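Local coordinates for AAEL008620-PA odorant-binding protein (Aedes aegypti, PDB 5V13) that binds juvenile hormone III in mosquito hemolymph, as a secreted member of the odorant-binding protein family related to the D7 proteins, at residues Glu27-Asn38 / Tyr268-Trp278; Leu141-Arg149 / Ser280-Leu288. All coordinates share one frame; numbering follows the deposited sequence.

Interactions 1 and 2 lie about 12 Å apart, centre to centre, on the same side of the chain's centre, and both border the juvenile hormone pocket. Their segments alternate along the chain: 27-38, 141-149, 268-278, 280-288. Helix 26-38 and the end of helix 137-143 come early, while the loop 268-278 and helix 278-286 return from more than 100 residues further on. The C-terminal tail thus packs first on helix 26-38 near the ester end of the hormone, then on the turn after helix 137-143. The two contacts touch where Tyr33 OH meets Phe144 O at 2.8 Å, a probable hydrogen bond. Segments from the C-terminal end thus supply part of the pocket (Phe269, Trp278, Ala281) beside residues of helix 26-38.

Interaction 1. Residues Glu27-Asn38 / Tyr268-Trp278; sequences EQTLYAYVRCLN and YFDLSSKEEPW. With JH3 (methyl (2E,6E)-9-[(2R)-3,3-dimethyloxiran-2-yl]-3,7-dimethylnona-2,6-dienoate), chain E.
Tyr268, Phe269 and Trp278 pack along helix 26-38 of the helical PBP/GOBP (odorant-binding protein) fold, a helix tied by the Cys36-Cys67 disulfide; Phe269 and Trp278, with Tyr33 and Leu37, line the juvenile hormone pocket, while Tyr268 lies further along, toward Glu27. The polar contact is at the start of the helix: Tyr268 OH donates to Glu27 OE1 in a very short bond of 2.5 Å, with carboxylate and ring planes 77° apart. Arg201 forms a salt bridge to the same oxygen, so the buried carboxylate, probably charged, has both a hydroxyl and a cation to hold it. Among the rings, Tyr31 turns its edge to the face of Tyr268 in an offset edge-to-face pair, centroids 5.8 Å apart. Arg201 adds a cation-pi contact to Tyr31. Apolar packing continues down the helix. Leu30 divides its branches, CD2 lying against Tyr268 CB while CD1 meets the edge of Phe269 at CE1, 3.7 Å away. Val34 CG2, anti to its own carbonyl carbon, reaches Phe269 CD1 at 3.9 Å, and Leu37 CD1 reaches Trp278 CZ3 at the same distance. Asn38 OD1 sits at the indole edge, its amide plane nearly perpendicular to the ring. Hormone C5 lies over the centre of one face of the Tyr33 ring, and Leu37 CD1 is 3.5 Å from ester oxygen O1. The ester methyl CM points at the junction of two rings, 3.6 Å from Phe269 CE1 and 3.9 Å from Trp278 CZ3, at the indole edge and in its plane.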
loop_
_atom_site.group_PDB
_atom_site.type_symbol
_atom_site.label_atom_id
_atom_site.label_comp_id
_atom_site.label_asym_id
_atom_site.label_seq_id
_atom_site.Cartn_x
_atom_site.Cartn_y
_atom_site.Cartn_z
ATOM N N GLU B 27 -7.688 -10.119 -3.756
ATOM C CA GLU B 27 -6.915 -11.351 -3.628
ATOM C C GLU B 27 -7.784 -12.557 -3.961
ATOM O O GLU B 27 -7.355 -13.465 -4.676
ATOM C CB GLU B 27 -6.335 -11.485 -2.215
ATOM C CG GLU B 27 -5.435 -12.721 -1.987
ATOM C CD GLU B 27 -6.197 -14.032 -1.759
ATOM O OE1 GLU B 27 -5.661 -15.117 -2.139
ATOM O OE2 GLU B 27 -7.311 -13.983 -1.172
ATOM N N GLN B 28 -9.017 -12.567 -3.461
ATOM C CA GLN B 28 -9.911 -13.702 -3.681
ATOM C C GLN B 28 -10.371 -13.801 -5.144
ATOM O O GLN B 28 -10.406 -14.900 -5.714
ATOM C CB GLN B 28 -11.093 -13.586 -2.719
ATOM C CG GLN B 28 -10.690 -13.949 -1.273
ATOM C CD GLN B 28 -11.799 -13.689 -0.276
ATOM O OE1 GLN B 28 -12.449 -12.638 -0.310
ATOM N NE2 GLN B 28 -12.013 -14.636 0.627
ATOM N N THR B 29 -10.767 -12.686 -5.760
ATOM C CA THR B 29 -11.144 -12.756 -7.171
ATOM C C THR B 29 -9.956 -13.161 -8.043
ATOM O O THR B 29 -10.094 -14.011 -8.931
ATOM C CB THR B 29 -11.742 -11.428 -7.641
ATOM O OG1 THR B 29 -10.824 -10.355 -7.382
ATOM C CG2 THR B 29 -13.056 -11.158 -6.895
ATOM N N LEU B 30 -8.778 -12.581 -7.804
ATOM C CA LEU B 30 -7.631 -12.949 -8.633
ATOM C C LEU B 30 -7.294 -14.426 -8.460
ATOM O O LEU B 30 -6.999 -15.121 -9.440
ATOM C CB LEU B 30 -6.420 -12.071 -8.293
ATOM C CG LEU B 30 -5.271 -12.215 -9.299
ATOM C CD1 LEU B 30 -5.739 -11.873 -10.724
ATOM C CD2 LEU B 30 -4.104 -11.338 -8.908
ATOM N N TYR B 31 -7.356 -14.933 -7.222
ATOM C CA TYR B 31 -7.078 -16.355 -6.999
ATOM C C TYR B 31 -8.021 -17.223 -7.823
ATOM O O TYR B 31 -7.597 -18.179 -8.491
ATOM C CB TYR B 31 -7.222 -16.694 -5.511
ATOM C CG TYR B 31 -6.878 -18.127 -5.167
ATOM C CD1 TYR B 31 -7.823 -19.157 -5.299
ATOM C CD2 TYR B 31 -5.609 -18.451 -4.697
ATOM C CE1 TYR B 31 -7.500 -20.477 -4.951
ATOM C CE2 TYR B 31 -5.278 -19.755 -4.365
ATOM C CZ TYR B 31 -6.221 -20.759 -4.490
ATOM O OH TYR B 31 -5.865 -22.049 -4.152
ATOM N N ALA B 32 -9.317 -16.901 -7.778
ATOM C CA ALA B 32 -10.308 -17.695 -8.494
ATOM C C ALA B 32 -10.120 -17.581 -10.001
ATOM O O ALA B 32 -10.164 -18.595 -10.718
ATOM C CB ALA B 32 -11.715 -17.252 -8.092
ATOM N N TYR B 33 -9.916 -16.358 -10.511
ATOM C CA TYR B 33 -9.758 -16.192 -11.962
ATOM C C TYR B 33 -8.560 -16.981 -12.486
ATOM O O TYR B 33 -8.645 -17.661 -13.519
ATOM C CB TYR B 33 -9.595 -14.708 -12.331
ATOM C CG TYR B 33 -10.722 -13.785 -11.896
ATOM C CD1 TYR B 33 -11.991 -14.277 -11.609
ATOM C CD2 TYR B 33 -10.503 -12.416 -11.779
ATOM C CE1 TYR B 33 -13.023 -13.410 -11.199
ATOM C CE2 TYR B 33 -11.509 -11.552 -11.387
ATOM C CZ TYR B 33 -12.762 -12.048 -11.098
ATOM O OH TYR B 33 -13.745 -11.176 -10.688
ATOM N N VAL B 34 -7.423 -16.873 -11.799
ATOM C CA VAL B 34 -6.194 -17.505 -12.275
ATOM C C VAL B 34 -6.267 -19.025 -12.124
ATOM O O VAL B 34 -5.883 -19.781 -13.037
ATOM C CB VAL B 34 -4.976 -16.914 -11.534
ATOM C CG1 VAL B 34 -3.723 -17.729 -11.864
ATOM C CG2 VAL B 34 -4.793 -15.450 -11.919
ATOM N N ARG B 35 -6.744 -19.504 -10.969
ATOM C CA ARG B 35 -6.758 -20.952 -10.754
ATOM C C ARG B 35 -7.753 -21.644 -11.676
ATOM O O ARG B 35 -7.467 -22.730 -12.198
ATOM C CB ARG B 35 -7.066 -21.291 -9.296
ATOM C CG ARG B 35 -5.913 -20.975 -8.340
ATOM C CD ARG B 35 -4.672 -21.850 -8.611
ATOM N NE ARG B 35 -4.958 -23.268 -8.394
ATOM C CZ ARG B 35 -4.771 -23.904 -7.238
ATOM N NH1 ARG B 35 -4.292 -23.251 -6.189
ATOM N NH2 ARG B 35 -5.065 -25.191 -7.131
ATOM N N CYS B 36 -8.925 -21.038 -11.894
ATOM C CA CYS B 36 -9.870 -21.621 -12.845
ATOM C C CYS B 36 -9.354 -21.554 -14.284
ATOM O O CYS B 36 -9.677 -22.434 -15.096
ATOM C CB CYS B 36 -11.230 -20.932 -12.720
ATOM S SG CYS B 36 -12.055 -21.329 -11.130
ATOM N N LEU B 37 -8.562 -20.532 -14.626
ATOM C CA LEU B 37 -7.966 -20.483 -15.966
ATOM C C LEU B 37 -6.969 -21.618 -16.170
ATOM O O LEU B 37 -6.991 -22.309 -17.200
ATOM C CB LEU B 37 -7.280 -19.134 -16.199
ATOM C CG LEU B 37 -8.143 -17.986 -16.728
ATOM C CD1 LEU B 37 -7.376 -16.663 -16.681
ATOM C CD2 LEU B 37 -8.577 -18.291 -18.162
ATOM N N ASN B 38 -6.083 -21.829 -15.197
ATOM C CA ASN B 38 -5.035 -22.835 -15.360
ATOM C C ASN B 38 -5.573 -24.252 -15.213
ATOM O O ASN B 38 -4.972 -25.192 -15.745
ATOM C CB ASN B 38 -3.899 -22.596 -14.360
ATOM C CG ASN B 38 -3.121 -21.318 -14.650
ATOM O OD1 ASN B 38 -3.183 -20.777 -15.752
ATOM N ND2 ASN B 38 -2.387 -20.831 -13.656
ATOM N N TYR B 268 0.083 -13.984 -8.365
ATOM C CA TYR B 268 -0.794 -15.018 -8.911
ATOM C C TYR B 268 -0.625 -15.157 -10.422
ATOM O O TYR B 268 -0.687 -16.272 -10.962
ATOM C CB TYR B 268 -2.238 -14.701 -8.539
ATOM C CG TYR B 268 -2.521 -14.891 -7.063
ATOM C CD1 TYR B 268 -1.544 -15.404 -6.201
ATOM C CD2 TYR B 268 -3.759 -14.596 -6.537
ATOM C CE1 TYR B 268 -1.799 -15.604 -4.838
ATOM C CE2 TYR B 268 -4.022 -14.784 -5.176
ATOM C CZ TYR B 268 -3.047 -15.294 -4.333
ATOM O OH TYR B 268 -3.340 -15.483 -2.985
ATOM N N PHE B 269 -0.424 -14.040 -11.120
ATOM C CA PHE B 269 0.181 -14.063 -12.452
ATOM C C PHE B 269 1.005 -12.792 -12.616
ATOM O O PHE B 269 0.983 -11.902 -11.765
ATOM C CB PHE B 269 -0.860 -14.207 -13.566
ATOM C CG PHE B 269 -1.590 -12.938 -13.906
ATOM C CD1 PHE B 269 -2.626 -12.479 -13.112
ATOM C CD2 PHE B 269 -1.266 -12.232 -15.049
ATOM C CE1 PHE B 269 -3.304 -11.322 -13.437
ATOM C CE2 PHE B 269 -1.936 -11.081 -15.385
ATOM C CZ PHE B 269 -2.962 -10.620 -14.585
ATOM N N ASP B 270 1.751 -12.718 -13.713
ATOM C CA ASP B 270 2.670 -11.604 -13.948
ATOM C C ASP B 270 1.920 -10.518 -14.708
ATOM O O ASP B 270 1.658 -10.662 -15.906
ATOM C CB ASP B 270 3.892 -12.099 -14.711
ATOM C CG ASP B 270 4.867 -10.985 -15.080
ATOM O OD1 ASP B 270 4.702 -9.820 -14.646
ATOM O OD2 ASP B 270 5.806 -11.289 -15.835
ATOM N N LEU B 271 1.576 -9.421 -14.015
ATOM C CA LEU B 271 0.793 -8.364 -14.651
ATOM C C LEU B 271 1.545 -7.680 -15.789
ATOM O O LEU B 271 0.936 -6.901 -16.534
ATOM C CB LEU B 271 0.349 -7.320 -13.608
ATOM C CG LEU B 271 -1.044 -7.432 -12.968
ATOM C CD1 LEU B 271 -1.202 -8.711 -12.162
ATOM C CD2 LEU B 271 -1.346 -6.221 -12.082
ATOM N N SER B 272 2.835 -7.961 -15.958
ATOM C CA SER B 272 3.598 -7.412 -17.064
ATOM C C SER B 272 3.889 -8.454 -18.134
ATOM O O SER B 272 4.626 -8.157 -19.077
ATOM C CB SER B 272 4.914 -6.797 -16.564
ATOM O OG SER B 272 5.822 -7.802 -16.152
ATOM N N SER B 273 3.328 -9.658 -18.011
ATOM C CA SER B 273 3.553 -10.698 -19.007
ATOM C C SER B 273 2.984 -10.275 -20.352
ATOM O O SER B 273 1.936 -9.625 -20.428
ATOM C CB SER B 273 2.907 -12.017 -18.571
ATOM O OG SER B 273 2.912 -12.961 -19.638
ATOM N N LYS B 274 3.689 -10.650 -21.415
ATOM C CA LYS B 274 3.220 -10.460 -22.779
ATOM C C LYS B 274 2.699 -11.751 -23.408
ATOM O O LYS B 274 2.313 -11.746 -24.577
ATOM C CB LYS B 274 4.340 -9.852 -23.631
ATOM C CG LYS B 274 4.808 -8.483 -23.119
ATOM C CD LYS B 274 3.688 -7.446 -23.187
ATOM C CE LYS B 274 4.145 -6.080 -22.679
ATOM N NZ LYS B 274 3.159 -4.996 -22.995
ATOM N N GLU B 275 2.660 -12.846 -22.656
ATOM C CA GLU B 275 1.988 -14.054 -23.103
ATOM C C GLU B 275 0.488 -13.946 -22.875
ATOM O O GLU B 275 0.025 -13.256 -21.967
ATOM C CB GLU B 275 2.526 -15.269 -22.358
ATOM C CG GLU B 275 4.026 -15.368 -22.351
ATOM C CD GLU B 275 4.492 -16.601 -21.620
ATOM O OE1 GLU B 275 4.974 -16.472 -20.476
ATOM O OE2 GLU B 275 4.353 -17.706 -22.184
ATOM N N GLU B 276 -0.274 -14.641 -23.712
ATOM C CA GLU B 276 -1.712 -14.694 -23.521
ATOM C C GLU B 276 -2.075 -15.842 -22.589
ATOM O O GLU B 276 -1.338 -16.831 -22.493
ATOM C CB GLU B 276 -2.409 -14.856 -24.871
ATOM C CG GLU B 276 -2.244 -13.656 -25.812
ATOM C CD GLU B 276 -2.986 -12.413 -25.327
ATOM O OE1 GLU B 276 -2.965 -11.392 -26.036
ATOM O OE2 GLU B 276 -3.597 -12.448 -24.237
ATOM N N PRO B 277 -3.218 -15.761 -21.879
ATOM C CA PRO B 277 -4.222 -14.687 -21.908
ATOM C C PRO B 277 -3.867 -13.491 -21.026
ATOM O O PRO B 277 -4.662 -12.559 -20.940
ATOM C CB PRO B 277 -5.479 -15.380 -21.381
ATOM C CG PRO B 277 -4.949 -16.387 -20.400
ATOM C CD PRO B 277 -3.640 -16.875 -21.011
ATOM N N TRP B 278 -2.686 -13.518 -20.406
ATOM C CA TRP B 278 -2.350 -12.512 -19.395
ATOM C C TRP B 278 -2.261 -11.113 -19.997
ATOM O O TRP B 278 -2.739 -10.142 -19.394
ATOM C CB TRP B 278 -1.043 -12.896 -18.693
ATOM C CG TRP B 278 -0.992 -14.366 -18.394
ATOM C CD1 TRP B 278 -0.115 -15.274 -18.909
ATOM C CD2 TRP B 278 -1.896 -15.108 -17.561
ATOM N NE1 TRP B 278 -0.397 -16.528 -18.429
ATOM C CE2 TRP B 278 -1.488 -16.455 -17.604
ATOM C CE3 TRP B 278 -2.997 -14.760 -16.764
ATOM C CZ2 TRP B 278 -2.144 -17.457 -16.893
ATOM C CZ3 TRP B 278 -3.657 -15.765 -16.067
ATOM C CH2 TRP B 278 -3.221 -17.093 -16.129
HETATM C C1 JH3 E . -8.514 -12.696 -15.366
HETATM O O2 JH3 E . -8.333 -11.491 -15.363
HETATM O O1 JH3 E . -7.367 -13.551 -15.190
HETATM C CM JH3 E . -6.096 -12.948 -14.941
HETATM C C2 JH3 E . -9.831 -13.342 -15.514
HETATM C C3 JH3 E . -11.010 -12.745 -15.708
HETATM C "C3'" JH3 E . -11.193 -11.257 -15.821
HETATM C C4 JH3 E . -12.215 -13.651 -15.801
HETATM C C5 JH3 E . -13.360 -13.043 -14.997
HETATM C C6 JH3 E . -14.386 -14.113 -14.699
HETATM C C7 JH3 E . -15.484 -14.301 -15.445
HETATM C "C7'" JH3 E . -15.739 -13.463 -16.670
HETATM C C8 JH3 E . -16.451 -15.403 -15.040
HETATM C C9 JH3 E . -17.834 -14.853 -14.653
HETATM C CA JH3 E . -17.750 -13.716 -13.637
HETATM O O3 JH3 E . -19.041 -13.303 -13.135
HETATM C CB JH3 E . -18.234 -14.060 -12.229
HETATM C "CB'" JH3 E . -17.485 -13.285 -11.140
HETATM C CC JH3 E . -18.802 -15.440 -11.931
#

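Interaction 2. Residues Leu141-Arg149 / Ser280-Leu288; sequences LRMFHGDYR and SAVDFANNL
Ala285 presses its methyl into the face of Tyr148: CB stands 3.5 Å from the ring centroid and only 5° off the normal, a well-centred CH-pi contact. Asn286 OD1 lies at the edge of the same ring, in its plane. The backbone fastens this pair, Tyr148 N donating to Ala285 O at 3.1 Å. A water reinforces the joint: it donates to Ala285 O and to Asp147 OD1 and accepts from Leu288 N, tying the last residue to the turn. On the neighbouring side Leu141 CD2 meets Leu288 CD1 tip to tip at 3.6 Å, while Leu141 CD1 reaches the edge of Phe284 at CE2, 3.9 Å away. Leu288 CD1 also rests 3.8 Å from Asp147 CG.

Further out, Asp147 is fixed by Arg149, which grips the carboxylate side-on with NE and NH2, the bond from NH2 to OD2 being 2.8 Å. Arg142 adds a long ion pair, Asp147 OD2 lying over its guanidinium face. A bend at chi3 (-63°) folds the Arg149 guanidinium back, with Leu288 C over one face. Arg149 N also donates to Asp147 OD1, making an Asx turn. Arg149 O is hydrogen-bonded to Asn153 ND2 of the second subunit. Ala281 of helix 278-286 lines the hormone pocket. Behind the turn, helix 137-143 ends in a Schellman motif: Gly146 N bonds to Leu141 O and His145 N to Arg142 O, with His145 at positive phi as the C-prime residue.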
loop_
_atom_site.group_PDB
_atom_site.type_symbol
_atom_site.label_atom_id
_atom_site.label_comp_id
_atom_site.label_asym_id
_atom_site.label_seq_id
_atom_site.Cartn_x
_atom_site.Cartn_y
_atom_site.Cartn_z
ATOM N N LEU B 141 -18.697 -6.814 -13.498
ATOM C CA LEU B 141 -17.275 -6.649 -13.785
ATOM C C LEU B 141 -16.618 -5.722 -12.771
ATOM O O LEU B 141 -15.587 -6.053 -12.174
ATOM C CB LEU B 141 -17.111 -6.102 -15.207
ATOM C CG LEU B 141 -15.760 -5.845 -15.881
ATOM C CD1 LEU B 141 -16.003 -5.645 -17.381
ATOM C CD2 LEU B 141 -15.005 -4.625 -15.316
ATOM N N ARG B 142 -17.225 -4.565 -12.543
ATOM C CA ARG B 142 -16.577 -3.575 -11.693
ATOM C C ARG B 142 -16.533 -4.025 -10.232
ATOM O O ARG B 142 -15.508 -3.857 -9.562
ATOM C CB ARG B 142 -17.294 -2.235 -11.847
ATOM C CG ARG B 142 -16.513 -1.094 -11.278
ATOM C CD ARG B 142 -16.781 0.182 -12.042
ATOM N NE ARG B 142 -15.773 1.172 -11.694
ATOM C CZ ARG B 142 -15.678 2.372 -12.247
ATOM N NH1 ARG B 142 -16.539 2.750 -13.187
ATOM N NH2 ARG B 142 -14.714 3.190 -11.853
ATOM N N MET B 143 -17.632 -4.598 -9.715
ATOM C CA MET B 143 -17.691 -4.906 -8.284
ATOM C C MET B 143 -16.835 -6.104 -7.915
ATOM O O MET B 143 -16.518 -6.277 -6.735
ATOM C CB MET B 143 -19.145 -5.150 -7.836
ATOM C CG MET B 143 -19.786 -6.444 -8.372
ATOM S SD MET B 143 -21.590 -6.316 -8.212
ATOM C CE MET B 143 -22.163 -8.024 -8.345
ATOM N N PHE B 144 -16.480 -6.948 -8.887
ATOM C CA PHE B 144 -15.544 -8.049 -8.691
ATOM C C PHE B 144 -14.141 -7.710 -9.205
ATOM O O PHE B 144 -13.404 -8.601 -9.641
ATOM C CB PHE B 144 -16.073 -9.324 -9.354
ATOM C CG PHE B 144 -17.225 -9.955 -8.617
ATOM C CD1 PHE B 144 -17.019 -10.577 -7.385
ATOM C CD2 PHE B 144 -18.506 -9.931 -9.152
ATOM C CE1 PHE B 144 -18.079 -11.163 -6.690
ATOM C CE2 PHE B 144 -19.579 -10.527 -8.471
ATOM C CZ PHE B 144 -19.361 -11.141 -7.232
ATOM N N HIS B 145 -13.778 -6.425 -9.186
ATOM C CA HIS B 145 -12.396 -5.965 -9.332
ATOM C C HIS B 145 -11.858 -6.131 -10.747
ATOM O O HIS B 145 -10.641 -6.229 -10.949
ATOM C CB HIS B 145 -11.498 -6.659 -8.310
ATOM C CG HIS B 145 -12.092 -6.657 -6.938
ATOM N ND1 HIS B 145 -12.510 -5.497 -6.321
ATOM C CD2 HIS B 145 -12.415 -7.671 -6.099
ATOM C CE1 HIS B 145 -13.037 -5.793 -5.145
ATOM N NE2 HIS B 145 -12.984 -7.105 -4.982
ATOM N N GLY B 146 -12.748 -6.097 -11.733
ATOM C CA GLY B 146 -12.335 -6.207 -13.117
ATOM C C GLY B 146 -11.814 -4.930 -13.748
ATOM O O GLY B 146 -11.194 -5.005 -14.814
ATOM N N ASP B 147 -12.036 -3.766 -13.130
ATOM C CA ASP B 147 -11.691 -2.467 -13.718
ATOM C C ASP B 147 -10.555 -1.869 -12.897
ATOM O O ASP B 147 -10.741 -1.541 -11.719
ATOM C CB ASP B 147 -12.922 -1.557 -13.726
ATOM C CG ASP B 147 -12.698 -0.219 -14.434
ATOM O OD1 ASP B 147 -11.538 0.200 -14.665
ATOM O OD2 ASP B 147 -13.724 0.433 -14.750
ATOM N N TYR B 148 -9.376 -1.731 -13.513
ATOM C CA TYR B 148 -8.198 -1.291 -12.775
ATOM C C TYR B 148 -8.198 0.201 -12.477
ATOM O O TYR B 148 -7.283 0.682 -11.805
ATOM C CB TYR B 148 -6.919 -1.665 -13.529
ATOM C CG TYR B 148 -6.596 -3.145 -13.436
ATOM C CD1 TYR B 148 -7.370 -3.998 -12.654
ATOM C CD2 TYR B 148 -5.514 -3.687 -14.119
ATOM C CE1 TYR B 148 -7.080 -5.354 -12.563
ATOM C CE2 TYR B 148 -5.216 -5.037 -14.033
ATOM C CZ TYR B 148 -6.000 -5.863 -13.255
ATOM O OH TYR B 148 -5.700 -7.203 -13.173
ATOM N N ARG B 149 -9.176 0.958 -12.976
ATOM C CA ARG B 149 -9.304 2.340 -12.526
ATOM C C ARG B 149 -9.578 2.425 -11.031
ATOM O O ARG B 149 -9.330 3.480 -10.426
ATOM C CB ARG B 149 -10.417 3.050 -13.297
ATOM C CG ARG B 149 -10.055 3.369 -14.738
ATOM C CD ARG B 149 -11.207 4.051 -15.461
ATOM N NE ARG B 149 -12.383 3.184 -15.546
ATOM C CZ ARG B 149 -13.498 3.514 -16.188
ATOM N NH1 ARG B 149 -13.580 4.692 -16.798
ATOM N NH2 ARG B 149 -14.525 2.673 -16.222
ATOM N N SER B 280 -3.777 -9.874 -22.717
ATOM C CA SER B 280 -5.111 -9.377 -23.024
ATOM C C SER B 280 -5.872 -9.016 -21.761
ATOM O O SER B 280 -6.677 -8.078 -21.769
ATOM C CB SER B 280 -5.895 -10.407 -23.828
ATOM O OG SER B 280 -5.445 -10.403 -25.168
ATOM N N ALA B 281 -5.651 -9.763 -20.681
ATOM C CA ALA B 281 -6.374 -9.502 -19.443
ATOM C C ALA B 281 -6.024 -8.126 -18.895
ATOM O O ALA B 281 -6.908 -7.366 -18.469
ATOM C CB ALA B 281 -6.047 -10.575 -18.404
ATOM N N VAL B 282 -4.735 -7.802 -18.892
ATOM C CA VAL B 282 -4.272 -6.534 -18.335
ATOM C C VAL B 282 -4.664 -5.379 -19.242
ATOM O O VAL B 282 -5.114 -4.330 -18.771
ATOM C CB VAL B 282 -2.754 -6.594 -18.109
ATOM C CG1 VAL B 282 -2.209 -5.217 -17.756
ATOM C CG2 VAL B 282 -2.440 -7.600 -17.028
ATOM N N ASP B 283 -4.492 -5.549 -20.558
ATOM C CA ASP B 283 -4.888 -4.503 -21.496
ATOM C C ASP B 283 -6.369 -4.181 -21.375
ATOM O O ASP B 283 -6.757 -3.007 -21.401
ATOM C CB ASP B 283 -4.544 -4.915 -22.926
ATOM C CG ASP B 283 -3.077 -4.694 -23.263
ATOM O OD1 ASP B 283 -2.282 -4.407 -22.342
ATOM O OD2 ASP B 283 -2.718 -4.802 -24.454
ATOM N N PHE B 284 -7.219 -5.210 -21.243
ATOM C CA PHE B 284 -8.653 -4.963 -21.107
ATOM C C PHE B 284 -8.962 -4.233 -19.806
ATOM O O PHE B 284 -9.716 -3.252 -19.795
ATOM C CB PHE B 284 -9.429 -6.280 -21.167
ATOM C CG PHE B 284 -10.913 -6.114 -21.070
ATOM C CD1 PHE B 284 -11.665 -5.854 -22.206
ATOM C CD2 PHE B 284 -11.557 -6.227 -19.853
ATOM C CE1 PHE B 284 -13.028 -5.709 -22.132
ATOM C CE2 PHE B 284 -12.925 -6.076 -19.773
ATOM C CZ PHE B 284 -13.658 -5.815 -20.923
ATOM N N ALA B 285 -8.400 -4.715 -18.695
ATOM C CA ALA B 285 -8.713 -4.140 -17.390
ATOM C C ALA B 285 -8.179 -2.720 -17.254
ATOM O O ALA B 285 -8.760 -1.909 -16.524
ATOM C CB ALA B 285 -8.137 -5.014 -16.279
ATOM N N ASN B 286 -7.082 -2.405 -17.952
ATOM C CA ASN B 286 -6.421 -1.112 -17.802
ATOM C C ASN B 286 -7.117 -0.002 -18.566
ATOM O O ASN B 286 -6.990 1.171 -18.196
ATOM C CB ASN B 286 -4.977 -1.193 -18.291
ATOM C CG ASN B 286 -3.998 -1.398 -17.173
ATOM O OD1 ASN B 286 -4.270 -1.055 -16.025
ATOM N ND2 ASN B 286 -2.833 -1.946 -17.503
ATOM N N ASN B 287 -7.818 -0.334 -19.640
ATOM C CA ASN B 287 -8.309 0.675 -20.563
ATOM C C ASN B 287 -9.810 0.537 -20.747
ATOM O O ASN B 287 -10.328 0.472 -21.862
ATOM C CB ASN B 287 -7.551 0.582 -21.890
ATOM C CG ASN B 287 -6.033 0.656 -21.707
ATOM O OD1 ASN B 287 -5.448 1.744 -21.625
ATOM N ND2 ASN B 287 -5.390 -0.506 -21.644
ATOM N N LEU B 288 -10.534 0.492 -19.633
ATOM C CA LEU B 288 -11.991 0.520 -19.672
ATOM C C LEU B 288 -12.499 1.958 -19.631
ATOM O O LEU B 288 -13.636 2.234 -20.015
ATOM C CB LEU B 288 -12.583 -0.284 -18.512
ATOM C CG LEU B 288 -12.688 -1.796 -18.733
ATOM C CD1 LEU B 288 -12.985 -2.525 -17.442
ATOM C CD2 LEU B 288 -13.759 -2.094 -19.758
HETATM O O HOH W 1 -9.730 0.610 -16.768
#